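Local coordinates for protein putative polyketide synthase (Brevibacillus brevis, PDB 6HP2) that supplies the O-methyltransferase domain of a trans-AT polyketide synthase that probably takes part in bacillaene biosynthesis, and binds S-adenosyl-L-homocysteine, at residues Ile239-Gln244 with Tyr316-Leu320; Phe57-Ile63 with Glu72-Val76; Ala132-Asn136 with Lys149-Lys153. One frame throughout, in Å; residues are numbered along the deposited sequence.

Contact 1 of 3, residues Ile239-Gln244 with Tyr316-Leu320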
loop_
_atom_site.group_PDB
_atom_site.type_symbol
_atom_site.label_atom_id
_atom_site.label_comp_id
_atom_site.label_asym_id
_atom_site.label_seq_id
_atom_site.Cartn_x
_atom_site.Cartn_y
_atom_site.Cartn_z
ATOM N N ILE A 239 -6.491 7.535 6.914
ATOM C CA ILE A 239 -6.865 6.626 7.955
ATOM C C ILE A 239 -5.621 6.098 8.657
ATOM O O ILE A 239 -4.720 5.619 7.991
ATOM C CB ILE A 239 -7.629 5.444 7.351
ATOM C CG1 ILE A 239 -8.959 5.910 6.749
ATOM C CG2 ILE A 239 -7.855 4.382 8.397
ATOM C CD1 ILE A 239 -9.601 4.893 5.831
ATOM N N ASP A 240 -5.574 6.139 9.986
ATOM C CA ASP A 240 -4.387 5.677 10.692
ATOM C C ASP A 240 -4.550 4.226 11.169
ATOM O O ASP A 240 -5.456 3.931 11.945
ATOM C CB ASP A 240 -4.121 6.584 11.893
ATOM C CG ASP A 240 -2.827 6.246 12.602
ATOM O OD1 ASP A 240 -2.107 5.346 12.125
ATOM O OD2 ASP A 240 -2.531 6.881 13.634
ATOM N N VAL A 241 -3.687 3.320 10.704
ATOM C CA VAL A 241 -3.761 1.920 11.106
ATOM C C VAL A 241 -2.604 1.498 12.008
ATOM O O VAL A 241 -2.439 0.311 12.282
ATOM C CB VAL A 241 -3.741 0.987 9.884
ATOM C CG1 VAL A 241 -4.476 -0.302 10.195
ATOM C CG2 VAL A 241 -4.336 1.670 8.662
ATOM N N SER A 242 -1.813 2.459 12.480
ATOM C CA SER A 242 -0.638 2.151 13.300
ATOM C C SER A 242 -0.876 1.198 14.479
ATOM O O SER A 242 -0.117 0.245 14.651
ATOM C CB SER A 242 0.050 3.433 13.789
ATOM O OG SER A 242 0.157 4.381 12.745
ATOM N N PRO A 243 -1.920 1.436 15.291
ATOM C CA PRO A 243 -2.065 0.499 16.412
ATOM C C PRO A 243 -2.344 -0.934 15.964
ATOM O O PRO A 243 -1.781 -1.869 16.527
ATOM C CB PRO A 243 -3.262 1.056 17.198
ATOM C CG PRO A 243 -3.494 2.433 16.669
ATOM C CD PRO A 243 -3.026 2.406 15.250
ATOM N N GLN A 244 -3.211 -1.099 14.972
ATOM C CA GLN A 244 -3.551 -2.428 14.481
ATOM C C GLN A 244 -2.348 -3.139 13.861
ATOM O O GLN A 244 -2.169 -4.339 14.051
ATOM C CB GLN A 244 -4.707 -2.363 13.488
ATOM C CG GLN A 244 -6.036 -1.971 14.113
ATOM C CD GLN A 244 -6.044 -0.546 14.632
ATOM O OE1 GLN A 244 -5.488 0.356 14.009
ATOM N NE2 GLN A 244 -6.681 -0.337 15.776
ATOM N N TYR A 316 -8.529 3.348 11.966
ATOM C CA TYR A 316 -8.944 2.245 11.086
ATOM C C TYR A 316 -10.185 1.475 11.568
ATOM O O TYR A 316 -11.014 1.074 10.753
ATOM C CB TYR A 316 -7.742 1.317 10.852
ATOM C CG TYR A 316 -7.998 0.094 10.009
ATOM C CD1 TYR A 316 -7.986 0.171 8.626
ATOM C CD2 TYR A 316 -8.199 -1.147 10.595
ATOM C CE1 TYR A 316 -8.198 -0.947 7.848
ATOM C CE2 TYR A 316 -8.412 -2.272 9.824
ATOM C CZ TYR A 316 -8.408 -2.165 8.451
ATOM O OH TYR A 316 -8.618 -3.274 7.669
ATOM N N PRO A 317 -10.284 1.247 12.918
ATOM C CA PRO A 317 -11.508 0.549 13.324
ATOM C C PRO A 317 -12.760 1.312 12.969
ATOM O O PRO A 317 -13.783 0.683 12.665
ATOM C CB PRO A 317 -11.379 0.422 14.838
ATOM C CG PRO A 317 -9.830 0.468 15.065
ATOM C CD PRO A 317 -9.374 1.481 14.062
ATOM N N GLU A 318 -12.685 2.650 12.963
ATOM C CA GLU A 318 -13.860 3.459 12.633
ATOM C C GLU A 318 -14.163 3.351 11.154
ATOM O O GLU A 318 -15.326 3.184 10.772
ATOM C CB GLU A 318 -13.657 4.925 13.033
ATOM C CG GLU A 318 -14.792 5.857 12.615
ATOM C CD GLU A 318 -14.441 7.343 12.781
ATOM O OE1 GLU A 318 -13.758 7.701 13.773
ATOM O OE2 GLU A 318 -14.836 8.143 11.910
ATOM N N ALA A 319 -13.125 3.445 10.310
ATOM C CA ALA A 319 -13.291 3.265 8.869
ATOM C C ALA A 319 -13.746 1.850 8.510
ATOM O O ALA A 319 -14.564 1.663 7.589
ATOM C CB ALA A 319 -11.982 3.592 8.160
ATOM N N LEU A 320 -13.168 0.841 9.164
ATOM C CA LEU A 320 -13.581 -0.538 8.934
ATOM C C LEU A 320 -15.046 -0.732 9.299
ATOM O O LEU A 320 -15.814 -1.334 8.544
ATOM C CB LEU A 320 -12.710 -1.482 9.765
ATOM C CG LEU A 320 -13.018 -2.955 9.788
ATOM C CD1 LEU A 320 -12.939 -3.597 8.372
ATOM C CD2 LEU A 320 -12.044 -3.656 10.778
#
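Near one edge of the mixed sheet of this Rossmann-like methyltransferase domain, strand 233-240 turns into helix 242-249 just where helix 316-326 starts, and Tyr316 makes the largest share of the contact. Its backbone N donates to Asp240 O (3.1 Å, 148° at the hydrogen), following strand 314-315, which runs parallel to strand 233-240 as the sheet's last member. The Tyr316 ring is gripped on more than one side: Val241 CG1 lies over a face, 3.9 Å from the centroid and 26° off the normal, a CH-pi contact, whereas Ile239 CG2 sits near the ring plane, at its edge, and is 3.9 Å from Tyr316 CB. The hydroxyl bonds to Glu82 of helix 70-88, so it ties the sheet edge to that helix. Pro317, one residue on, is exposed, yet its CG is 3.3 Å from Gln244 NE2. One turn beyond Tyr316, Ala319 CB meets Ile239 CD1 at 3.6 Å; the CA-to-CB bonds of Tyr316 and Ala319 both point toward 239-244, so they share a helix face. Leu320 N to Tyr316 O (2.7 Å) closes the first helical turn. The strand-to-helix turn itself is fixed by an Asx turn, Ser242 N donating to Asp240 OD1 at 2.9 Å.

Contact 2 of 3, residues Phe57-Ile63 with Glu72-Val76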
loop_
_atom_site.group_PDB
_atom_site.type_symbol
_atom_site.label_atom_id
_atom_site.label_comp_id
_atom_site.label_asym_id
_atom_site.label_seq_id
_atom_site.Cartn_x
_atom_site.Cartn_y
_atom_site.Cartn_z
ATOM N N PHE A 57 0.835 -15.901 18.779
ATOM C CA PHE A 57 0.931 -15.740 17.343
ATOM C C PHE A 57 2.220 -15.001 16.994
ATOM O O PHE A 57 2.452 -13.879 17.442
ATOM C CB PHE A 57 -0.273 -14.977 16.814
ATOM C CG PHE A 57 -0.512 -15.152 15.334
ATOM C CD1 PHE A 57 0.154 -14.381 14.444
ATOM C CD2 PHE A 57 -1.409 -16.079 14.868
ATOM C CE1 PHE A 57 -0.053 -14.508 13.101
ATOM C CE2 PHE A 57 -1.639 -16.206 13.527
ATOM C CZ PHE A 57 -0.947 -15.396 12.632
ATOM N N SER A 58 3.066 -15.627 16.219
ATOM C CA SER A 58 4.334 -15.041 15.823
ATOM C C SER A 58 4.304 -14.810 14.327
ATOM O O SER A 58 4.382 -15.772 13.541
ATOM C CB SER A 58 5.499 -15.962 16.186
ATOM O OG SER A 58 6.679 -15.529 15.545
ATOM N N MET A 59 4.195 -13.541 13.941
ATOM C CA MET A 59 4.133 -13.187 12.536
ATOM C C MET A 59 5.390 -13.628 11.809
ATOM O O MET A 59 5.303 -14.064 10.672
ATOM C CB MET A 59 3.927 -11.678 12.368
ATOM C CG MET A 59 3.771 -11.245 10.919
ATOM S SD MET A 59 2.200 -11.903 10.234
ATOM C CE MET A 59 1.030 -10.826 11.057
ATOM N N SER A 60 6.571 -13.504 12.434
ATOM C CA SER A 60 7.807 -13.874 11.744
ATOM C C SER A 60 7.818 -15.371 11.418
ATOM O O SER A 60 8.293 -15.777 10.361
ATOM C CB SER A 60 9.036 -13.505 12.603
ATOM O OG SER A 60 8.961 -14.107 13.871
ATOM N N ARG A 61 7.347 -16.213 12.346
ATOM C CA ARG A 61 7.259 -17.651 12.069
ATOM C C ARG A 61 6.320 -17.931 10.901
ATOM O O ARG A 61 6.646 -18.694 9.989
ATOM C CB ARG A 61 6.782 -18.371 13.303
ATOM C CG ARG A 61 7.899 -18.595 14.334
ATOM C CD ARG A 61 7.382 -19.244 15.605
ATOM N NE ARG A 61 8.450 -19.404 16.590
ATOM C CZ ARG A 61 8.941 -18.417 17.337
ATOM N NH1 ARG A 61 8.475 -17.181 17.209
ATOM N NH2 ARG A 61 9.906 -18.665 18.212
ATOM N N VAL A 62 5.178 -17.252 10.875
ATOM C CA VAL A 62 4.174 -17.497 9.853
ATOM C C VAL A 62 4.642 -17.017 8.486
ATOM O O VAL A 62 4.411 -17.694 7.475
ATOM C CB VAL A 62 2.853 -16.818 10.254
ATOM C CG1 VAL A 62 1.875 -16.941 9.126
ATOM C CG2 VAL A 62 2.327 -17.462 11.523
ATOM N N ILE A 63 5.259 -15.825 8.430
ATOM C CA ILE A 63 5.688 -15.255 7.165
ATOM C C ILE A 63 6.907 -15.986 6.631
ATOM O O ILE A 63 7.033 -16.198 5.423
ATOM C CB ILE A 63 5.964 -13.751 7.312
ATOM C CG1 ILE A 63 4.679 -12.991 7.629
ATOM C CG2 ILE A 63 6.621 -13.242 6.051
ATOM C CD1 ILE A 63 3.585 -13.162 6.588
ATOM N N GLU A 72 -2.514 -20.500 9.430
ATOM C CA GLU A 72 -2.207 -19.210 10.016
ATOM C C GLU A 72 -1.940 -18.195 8.926
ATOM O O GLU A 72 -2.312 -17.010 9.049
ATOM C CB GLU A 72 -1.031 -19.310 10.982
ATOM C CG GLU A 72 -1.238 -20.175 12.200
ATOM C CD GLU A 72 -1.008 -21.692 11.962
ATOM O OE1 GLU A 72 -0.681 -22.107 10.828
ATOM O OE2 GLU A 72 -1.187 -22.448 12.927
ATOM N N ARG A 73 -1.334 -18.645 7.827
ATOM C CA ARG A 73 -1.073 -17.733 6.735
ATOM C C ARG A 73 -2.373 -17.329 6.055
ATOM O O ARG A 73 -2.477 -16.216 5.525
ATOM C CB ARG A 73 -0.100 -18.368 5.727
ATOM C CG ARG A 73 0.401 -17.384 4.640
ATOM C CD ARG A 73 1.281 -16.274 5.207
ATOM N NE ARG A 73 1.645 -15.214 4.251
ATOM C CZ ARG A 73 0.802 -14.290 3.776
ATOM N NH1 ARG A 73 -0.477 -14.310 4.118
ATOM N NH2 ARG A 73 1.225 -13.347 2.936
ATOM N N GLU A 74 -3.385 -18.198 6.087
ATOM C CA GLU A 74 -4.714 -17.816 5.614
ATOM C C GLU A 74 -5.323 -16.734 6.496
ATOM O O GLU A 74 -6.029 -15.850 5.994
ATOM C CB GLU A 74 -5.618 -19.057 5.550
ATOM C CG GLU A 74 -6.989 -18.885 4.998
ATOM C CD GLU A 74 -7.836 -20.158 5.174
ATOM O OE1 GLU A 74 -8.895 -20.092 5.840
ATOM O OE2 GLU A 74 -7.432 -21.229 4.660
ATOM N N MET A 75 -5.072 -16.783 7.803
ATOM C CA MET A 75 -5.576 -15.736 8.702
ATOM C C MET A 75 -4.973 -14.396 8.332
ATOM O O MET A 75 -5.645 -13.351 8.342
ATOM C CB MET A 75 -5.248 -16.036 10.170
ATOM C CG MET A 75 -6.113 -17.032 10.856
ATOM S SD MET A 75 -5.352 -17.557 12.445
ATOM C CE MET A 75 -5.398 -16.069 13.340
ATOM N N VAL A 76 -3.685 -14.411 8.034
ATOM C CA VAL A 76 -2.957 -13.207 7.654
ATOM C C VAL A 76 -3.509 -12.672 6.361
ATOM O O VAL A 76 -3.791 -11.471 6.231
ATOM C CB VAL A 76 -1.440 -13.493 7.549
ATOM C CG1 VAL A 76 -0.715 -12.300 7.003
ATOM C CG2 VAL A 76 -0.917 -13.854 8.971
HETATM O O HOH W 1 4.203 -16.176 3.839
#
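Two consecutive methyltransferase helices, 59-64 and 70-88, cross nearly at right angles, the second carrying Arg84 of the S-adenosyl-L-homocysteine site. Their local axes approach to 10.0 Å and cross at -105°, so contact is concentrated where they pass, with Val62 and Arg73 CA atoms 6.1 Å apart. Val62 (chi1 174°) spreads its methyls over the second helix: CG2 lies 3.9 Å from Glu72 CB, and CG1 is 4.2 Å from Val76 CG2. Glu72, chi1 m and chi2 p, presents CB here while its carboxylate turns away. Met59 bends through t, p, p, which brings SD to 3.9 Å from Val76 CG2. Phe57, ahead of the helix with chi1 t, sets its ring edge against that methyl (CZ to CG2 4.0 Å). Met75 CE approaches Phe57 CE2 to 3.8 Å, and its SD lies obliquely, 5.4 Å from the ring centroid, in a Met-aromatic contact. Ser58 is the N-cap, its OG accepting a weak bond from Arg61 N. Beside Arg73, Ile63 (m, m) carries CD1 over the guanidinium face, 3.7 Å from Arg73 NE. A water bridges the helices there, accepting from Arg73 NE at 2.8 Å and donating to Ile63 O at 3.2 Å.

Contact 3 of 3, residues Ala132-Asn136 with Lys149-Lys153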
loop_
_atom_site.group_PDB
_atom_site.type_symbol
_atom_site.label_atom_id
_atom_site.label_comp_id
_atom_site.label_asym_id
_atom_site.label_seq_id
_atom_site.Cartn_x
_atom_site.Cartn_y
_atom_site.Cartn_z
ATOM N N ALA A 132 8.294 -8.712 -12.080
ATOM C CA ALA A 132 7.590 -8.414 -13.320
ATOM C C ALA A 132 7.401 -9.680 -14.127
ATOM O O ALA A 132 6.312 -9.954 -14.654
ATOM C CB ALA A 132 8.373 -7.357 -14.118
ATOM N N GLU A 133 8.453 -10.488 -14.189
ATOM C CA GLU A 133 8.386 -11.754 -14.928
ATOM C C GLU A 133 7.286 -12.646 -14.356
ATOM O O GLU A 133 6.464 -13.191 -15.091
ATOM C CB GLU A 133 9.756 -12.413 -14.861
ATOM C CG GLU A 133 9.827 -13.758 -15.599
ATOM C CD GLU A 133 9.505 -13.631 -17.078
ATOM O OE1 GLU A 133 9.111 -14.643 -17.693
ATOM O OE2 GLU A 133 9.643 -12.513 -17.622
ATOM N N LEU A 134 7.207 -12.739 -13.032
ATOM C CA LEU A 134 6.229 -13.608 -12.404
ATOM C C LEU A 134 4.816 -13.084 -12.630
ATOM O O LEU A 134 3.905 -13.868 -12.913
ATOM C CB LEU A 134 6.527 -13.713 -10.897
ATOM C CG LEU A 134 5.492 -14.524 -10.100
ATOM C CD1 LEU A 134 5.387 -15.971 -10.613
ATOM C CD2 LEU A 134 5.822 -14.504 -8.645
ATOM N N GLY A 135 4.614 -11.770 -12.460
ATOM C CA GLY A 135 3.288 -11.193 -12.669
ATOM C C GLY A 135 2.776 -11.368 -14.095
ATOM O O GLY A 135 1.614 -11.714 -14.307
ATOM N N ASN A 136 3.650 -11.198 -15.088
ATOM C CA ASN A 136 3.237 -11.426 -16.463
ATOM C C ASN A 136 2.990 -12.902 -16.742
ATOM O O ASN A 136 2.097 -13.233 -17.528
ATOM C CB ASN A 136 4.278 -10.860 -17.427
ATOM C CG ASN A 136 4.226 -9.367 -17.482
ATOM O OD1 ASN A 136 3.140 -8.789 -17.648
ATOM N ND2 ASN A 136 5.372 -8.715 -17.302
ATOM N N LYS A 149 -1.116 -5.740 -17.872
ATOM C CA LYS A 149 0.259 -5.815 -18.317
ATOM C C LYS A 149 1.144 -5.219 -17.227
ATOM O O LYS A 149 0.822 -4.167 -16.652
ATOM C CB LYS A 149 0.485 -5.082 -19.629
ATOM C CG LYS A 149 1.873 -5.332 -20.230
ATOM C CD LYS A 149 2.046 -4.614 -21.561
ATOM C CE LYS A 149 3.356 -5.005 -22.241
ATOM N NZ LYS A 149 3.486 -4.416 -23.605
ATOM N N ILE A 150 2.278 -5.875 -16.966
ATOM C CA ILE A 150 3.215 -5.386 -15.954
ATOM C C ILE A 150 4.541 -5.041 -16.609
ATOM O O ILE A 150 5.034 -5.789 -17.462
ATOM C CB ILE A 150 3.414 -6.422 -14.835
ATOM C CG1 ILE A 150 2.105 -6.520 -14.051
ATOM C CG2 ILE A 150 4.582 -6.019 -13.943
ATOM C CD1 ILE A 150 2.006 -7.756 -13.168
ATOM N N PHE A 151 5.111 -3.912 -16.218
ATOM C CA PHE A 151 6.354 -3.402 -16.808
ATOM C C PHE A 151 7.453 -3.372 -15.732
ATOM O O PHE A 151 7.195 -3.006 -14.602
ATOM C CB PHE A 151 6.194 -1.968 -17.360
ATOM C CG PHE A 151 5.058 -1.800 -18.312
ATOM C CD1 PHE A 151 3.809 -1.461 -17.844
ATOM C CD2 PHE A 151 5.254 -1.917 -19.663
ATOM C CE1 PHE A 151 2.738 -1.293 -18.713
ATOM C CE2 PHE A 151 4.189 -1.749 -20.564
ATOM C CZ PHE A 151 2.925 -1.411 -20.074
ATOM N N ASN A 152 8.670 -3.786 -16.081
ATOM C CA ASN A 152 9.840 -3.724 -15.196
ATOM C C ASN A 152 10.417 -2.319 -15.349
ATOM O O ASN A 152 11.265 -2.073 -16.198
ATOM C CB ASN A 152 10.868 -4.788 -15.588
ATOM C CG ASN A 152 12.067 -4.757 -14.649
ATOM O OD1 ASN A 152 11.984 -4.261 -13.474
ATOM N ND2 ASN A 152 13.139 -5.166 -15.119
ATOM N N LYS A 153 9.886 -1.352 -14.603
ATOM C CA LYS A 153 10.238 0.044 -14.791
ATOM C C LYS A 153 10.260 0.739 -13.433
ATOM O O LYS A 153 9.679 0.257 -12.455
ATOM C CB LYS A 153 9.220 0.788 -15.684
ATOM C CG LYS A 153 9.224 0.365 -17.170
ATOM C CD LYS A 153 10.542 0.553 -17.840
ATOM C CE LYS A 153 10.504 0.046 -19.287
ATOM N NZ LYS A 153 11.854 0.067 -19.919
#
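Helix 129-141 and strand 148-152 are the last two elements of a beta-alpha-beta unit that starts with strand 121-126, in the Rossmann-like fold of the methyltransferase. The helix packs along the strand, nearly antiparallel to it: the local axes make 168° and come within 7.9 Å, a tight approach that small helix residues permit. Ala132 is the first of these. Its CB points at the strand and is 4.0 Å from Ile150 CG2 and 3.9 Å from Asn152 CB, and its CA lies 5.5 Å from that of Asn152, the closest CA pair. It also touches Thr126, one of the residues that bind S-adenosyl-L-homocysteine. Glu133 and Leu134 then turn their CB atoms away from the strand. Gly135 brings the helix back to it with a bare backbone: its CA is 3.7 Å from Ile150 CD1, and a CB built at the ideal position would lie only 2.5 Å from that methyl, a clash. Ile150, which gives up 82 Å² to the helix, thus fills the space between Ala132 and Gly135. The strand segment ends at Lys153, which touches the bound S-adenosyl-L-homocysteine, so the packing stands beside the cofactor pocket. Asn136 ends the helix segment with polar chemistry. Lys149 and Phe151 bond through their backbones to strand 121-126, so Ile150 turns its own groups to the other edge. There the Asn136 amide, with chi1 near -74°, pairs with both: OD1 accepts from Ile150 N at 3.1 Å (154°), and ND2 donates to Ile150 O at 2.9 Å (168°).

In the fold
Contacts 1 and 3 reach the same mixed sheet near its opposite edges, strands 314-315 and 148-152, with centres 31 Å apart on opposite sides of the chain's centre. Contact 1 is the most buried and joins a strand end to a helix start through a backbone bond and an aromatic side chain. Contact 3, partly buried, sets a helix along an edge strand, using small residues and two hydrogen bonds from the Asn136 amide to the Ile150 backbone. Contact 2 lies off the sheet and is mainly helix on helix, with Phe57 from the preceding loop: apolar in its middle, with one water bridging Ile63 O and Arg73 NE. Helix 70-88 connects contacts 2 and 1, since it holds 72-76 and later supplies Glu82, the partner of Tyr316.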